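Local structure of diacylglycerol O-acyltransferase (Marinobacter hydrocarbonoclasticus, 6CHJ) at residues Glu52-Arg60 against Trp70-Leu78. The protein probably transfers acyl groups from acyl-CoA to diacylglycerol to give triacylglycerol, and also makes wax esters. Numbering follows the deposited sequence.
Sequences EVTAPFNQR and WVEDEHLDL
R60 and V71 form the antiparallel hydrogen-bonded pair at the open end of a two-stranded beta hairpin, strands 59-64 and 67-72, at the surface of the catalytic domain. Two backbone bonds define the pair: R60 N to V71 O and V71 N to R60 O, both 2.9 Å. Q59 and E72 follow as a non-hydrogen-bonded pair. The ladder then runs one bond past the strands: N58, the third residue of the type I turn from P56 to Q59, offers its O to D73 N at 2.8 Å and 167°. On the R60 and V71 face, the arginine CG lies 3.6 Å from V71 CG2, the two side chains side by side. With CG anti to the backbone N (chi1 -164°), D73 swings its carboxylate across the arginine chain at about a right angle. Its OD1 lies 3.1 Å from R60 CD and near the guanidinium plane, but the salt bridge to R60 NE is long at 3.8 Å. Beside the face that carries Q59 and E72, N58 OD1 accepts Q59 NE2 at 3.2 Å, the donor standing above the carbonyl plane, while N58 ND2 packs against E72 CG. Replacing N58 by alanine removes both OD1 and ND2, which would probably leave the Q59 amide without this acceptor and take away the packing on E72 CG. Q59 OE1 meets W70 CB at 3.4 Å, amide and ring planes 89° apart. Farther out, L76 CD2 meets V53 CG2. F57 O bonds to W115 NE1, tying the turn to strand 115-121. The chemistry thus implies that backbone bonds set the register, while the R60-D73 charge pair probably adds only a weak electrostatic link.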
loop_
_atom_site.group_PDB
_atom_site.type_symbol
_atom_site.label_atom_id
_atom_site.label_comp_id
_atom_site.label_asym_id
_atom_site.label_seq_id
_atom_site.Cartn_x
_atom_site.Cartn_y
_atom_site.Cartn_z
ATOM N N GLU B 52 22.155 11.139 -3.431
ATOM C CA GLU B 52 22.119 12.233 -2.470
ATOM C C GLU B 52 20.684 12.712 -2.270
ATOM O O GLU B 52 19.918 12.875 -3.232
ATOM C CB GLU B 52 23.012 13.394 -2.909
ATOM C CG GLU B 52 23.105 14.499 -1.856
ATOM C CD GLU B 52 23.942 15.684 -2.307
ATOM O OE1 GLU B 52 25.191 15.611 -2.184
ATOM O OE2 GLU B 52 23.348 16.686 -2.774
ATOM N N VAL B 53 20.320 12.907 -1.004
ATOM C CA VAL B 53 18.972 13.275 -0.590
ATOM C C VAL B 53 19.094 14.424 0.397
ATOM O O VAL B 53 19.831 14.318 1.378
ATOM C CB VAL B 53 18.221 12.095 0.063
ATOM C CG1 VAL B 53 16.892 12.560 0.657
ATOM C CG2 VAL B 53 18.011 10.950 -0.932
ATOM N N THR B 54 18.371 15.513 0.153
ATOM C CA THR B 54 18.385 16.652 1.063
ATOM C C THR B 54 16.983 16.942 1.576
ATOM O O THR B 54 15.983 16.611 0.933
ATOM C CB THR B 54 18.956 17.915 0.404
ATOM O OG1 THR B 54 19.170 18.924 1.409
ATOM C CG2 THR B 54 18.008 18.451 -0.666
ATOM N N ALA B 55 16.944 17.586 2.742
ATOM C CA ALA B 55 15.759 17.966 3.492
ATOM C C ALA B 55 14.697 18.521 2.559
ATOM O O ALA B 55 15.033 19.220 1.593
ATOM C CB ALA B 55 16.127 18.986 4.569
ATOM N N PRO B 56 13.406 18.229 2.805
ATOM C CA PRO B 56 12.992 17.460 3.990
ATOM C C PRO B 56 12.953 15.934 3.773
ATOM O O PRO B 56 12.502 15.192 4.657
ATOM C CB PRO B 56 11.592 18.012 4.268
ATOM C CG PRO B 56 11.064 18.377 2.893
ATOM C CD PRO B 56 12.246 18.667 2.000
ATOM N N PHE B 57 13.448 15.476 2.619
ATOM C CA PHE B 57 13.298 14.079 2.234
ATOM C C PHE B 57 14.228 13.132 2.992
ATOM O O PHE B 57 14.145 11.913 2.784
ATOM C CB PHE B 57 13.534 13.934 0.741
ATOM C CG PHE B 57 12.604 14.741 -0.092
ATOM C CD1 PHE B 57 11.448 14.174 -0.606
ATOM C CD2 PHE B 57 12.881 16.072 -0.370
ATOM C CE1 PHE B 57 10.582 14.924 -1.376
ATOM C CE2 PHE B 57 12.021 16.822 -1.138
ATOM C CZ PHE B 57 10.874 16.246 -1.648
ATOM N N ASN B 58 15.115 13.641 3.846
ATOM C CA ASN B 58 15.981 12.787 4.645
ATOM C C ASN B 58 15.595 12.830 6.108
ATOM O O ASN B 58 16.336 12.327 6.957
ATOM C CB ASN B 58 17.455 13.169 4.468
ATOM C CG ASN B 58 17.799 14.527 5.064
ATOM O OD1 ASN B 58 16.943 15.398 5.235
ATOM N ND2 ASN B 58 19.066 14.705 5.394
ATOM N N GLN B 59 14.456 13.440 6.414
ATOM C CA GLN B 59 13.930 13.507 7.765
ATOM C C GLN B 59 13.100 12.264 8.047
ATOM O O GLN B 59 12.405 11.757 7.170
ATOM C CB GLN B 59 13.072 14.767 7.921
ATOM C CG GLN B 59 13.826 16.056 7.633
ATOM C CD GLN B 59 14.957 16.278 8.629
ATOM O OE1 GLN B 59 14.754 16.190 9.846
ATOM N NE2 GLN B 59 16.158 16.547 8.118
ATOM N N ARG B 60 13.158 11.774 9.275
ATOM C CA ARG B 60 12.321 10.641 9.611
ATOM C C ARG B 60 11.779 10.836 11.012
ATOM O O ARG B 60 12.363 11.556 11.824
ATOM C CB ARG B 60 13.078 9.311 9.473
ATOM C CG ARG B 60 13.814 8.852 10.689
ATOM C CD ARG B 60 14.344 7.443 10.471
ATOM N NE ARG B 60 14.612 6.758 11.734
ATOM C CZ ARG B 60 13.674 6.270 12.547
ATOM N NH1 ARG B 60 12.379 6.384 12.241
ATOM N NH2 ARG B 60 14.034 5.672 13.677
ATOM N N TRP B 70 11.560 15.097 14.246
ATOM C CA TRP B 70 12.266 14.659 13.058
ATOM C C TRP B 70 13.725 14.386 13.399
ATOM O O TRP B 70 14.280 14.965 14.336
ATOM C CB TRP B 70 12.196 15.719 11.961
ATOM C CG TRP B 70 10.828 16.055 11.455
ATOM C CD1 TRP B 70 10.284 17.303 11.350
ATOM C CD2 TRP B 70 9.839 15.145 10.952
ATOM N NE1 TRP B 70 9.021 17.229 10.816
ATOM C CE2 TRP B 70 8.723 15.916 10.561
ATOM C CE3 TRP B 70 9.782 13.756 10.798
ATOM C CZ2 TRP B 70 7.567 15.344 10.033
ATOM C CZ3 TRP B 70 8.636 13.192 10.276
ATOM C CH2 TRP B 70 7.539 13.985 9.903
ATOM N N VAL B 71 14.349 13.502 12.621
ATOM C CA VAL B 71 15.762 13.172 12.780
ATOM C C VAL B 71 16.358 12.877 11.412
ATOM O O VAL B 71 15.683 12.374 10.508
ATOM C CB VAL B 71 16.010 11.968 13.727
ATOM C CG1 VAL B 71 15.801 12.363 15.178
ATOM C CG2 VAL B 71 15.119 10.809 13.358
ATOM N N GLU B 72 17.642 13.177 11.277
ATOM C CA GLU B 72 18.340 12.975 10.018
ATOM C C GLU B 72 18.547 11.482 9.776
ATOM O O GLU B 72 19.246 10.813 10.541
ATOM C CB GLU B 72 19.670 13.721 10.056
ATOM C CG GLU B 72 20.269 14.022 8.696
ATOM C CD GLU B 72 21.709 13.565 8.582
ATOM O OE1 GLU B 72 22.214 12.954 9.547
ATOM O OE2 GLU B 72 22.341 13.822 7.534
ATOM N N ASP B 73 17.941 10.953 8.720
ATOM C CA ASP B 73 17.971 9.513 8.499
ATOM C C ASP B 73 19.356 9.096 8.025
ATOM O O ASP B 73 19.774 9.437 6.915
ATOM C CB ASP B 73 16.902 9.094 7.498
ATOM C CG ASP B 73 16.645 7.598 7.528
ATOM O OD1 ASP B 73 16.751 7.010 8.624
ATOM O OD2 ASP B 73 16.343 7.010 6.469
ATOM N N GLU B 74 20.066 8.344 8.865
ATOM C CA GLU B 74 21.429 7.949 8.539
ATOM C C GLU B 74 21.457 6.962 7.377
ATOM O O GLU B 74 22.282 7.094 6.461
ATOM C CB GLU B 74 22.101 7.355 9.777
ATOM C CG GLU B 74 22.157 8.303 10.979
ATOM C CD GLU B 74 23.524 8.942 11.173
ATOM O OE1 GLU B 74 24.070 8.853 12.300
ATOM O OE2 GLU B 74 24.053 9.523 10.195
ATOM N N HIS B 75 20.553 5.982 7.380
ATOM C CA HIS B 75 20.559 4.895 6.400
ATOM C C HIS B 75 19.254 4.924 5.603
ATOM O O HIS B 75 18.308 4.189 5.912
ATOM C CB HIS B 75 20.778 3.501 7.100
ATOM C CG HIS B 75 21.608 3.561 8.348
ATOM N ND1 HIS B 75 21.110 4.014 9.553
ATOM C CD2 HIS B 75 22.897 3.217 8.580
ATOM C CE1 HIS B 75 22.058 3.955 10.470
ATOM N NE2 HIS B 75 23.152 3.475 9.906
ATOM N N LEU B 76 19.213 5.762 4.560
ATOM C CA LEU B 76 18.071 5.779 3.654
ATOM C C LEU B 76 18.324 4.846 2.474
ATOM O O LEU B 76 19.409 4.841 1.882
ATOM C CB LEU B 76 17.763 7.197 3.154
ATOM C CG LEU B 76 16.619 7.316 2.132
ATOM C CD1 LEU B 76 15.820 8.600 2.322
ATOM C CD2 LEU B 76 17.117 7.259 0.696
ATOM N N ASP B 77 17.306 4.068 2.132
ATOM C CA ASP B 77 17.379 3.050 1.088
ATOM C C ASP B 77 16.610 3.575 -0.127
ATOM O O ASP B 77 15.374 3.475 -0.188
ATOM C CB ASP B 77 16.817 1.744 1.644
ATOM C CG ASP B 77 16.711 0.632 0.610
ATOM O OD1 ASP B 77 16.775 0.886 -0.607
ATOM O OD2 ASP B 77 16.525 -0.528 1.045
ATOM N N LEU B 78 17.350 4.115 -1.106
ATOM C CA LEU B 78 16.682 4.820 -2.193
ATOM C C LEU B 78 15.779 3.895 -2.985
ATOM O O LEU B 78 14.804 4.356 -3.587
ATOM C CB LEU B 78 17.687 5.530 -3.130
ATOM C CG LEU B 78 16.975 6.262 -4.281
ATOM C CD1 LEU B 78 16.305 7.510 -3.734
ATOM C CD2 LEU B 78 17.881 6.623 -5.434
#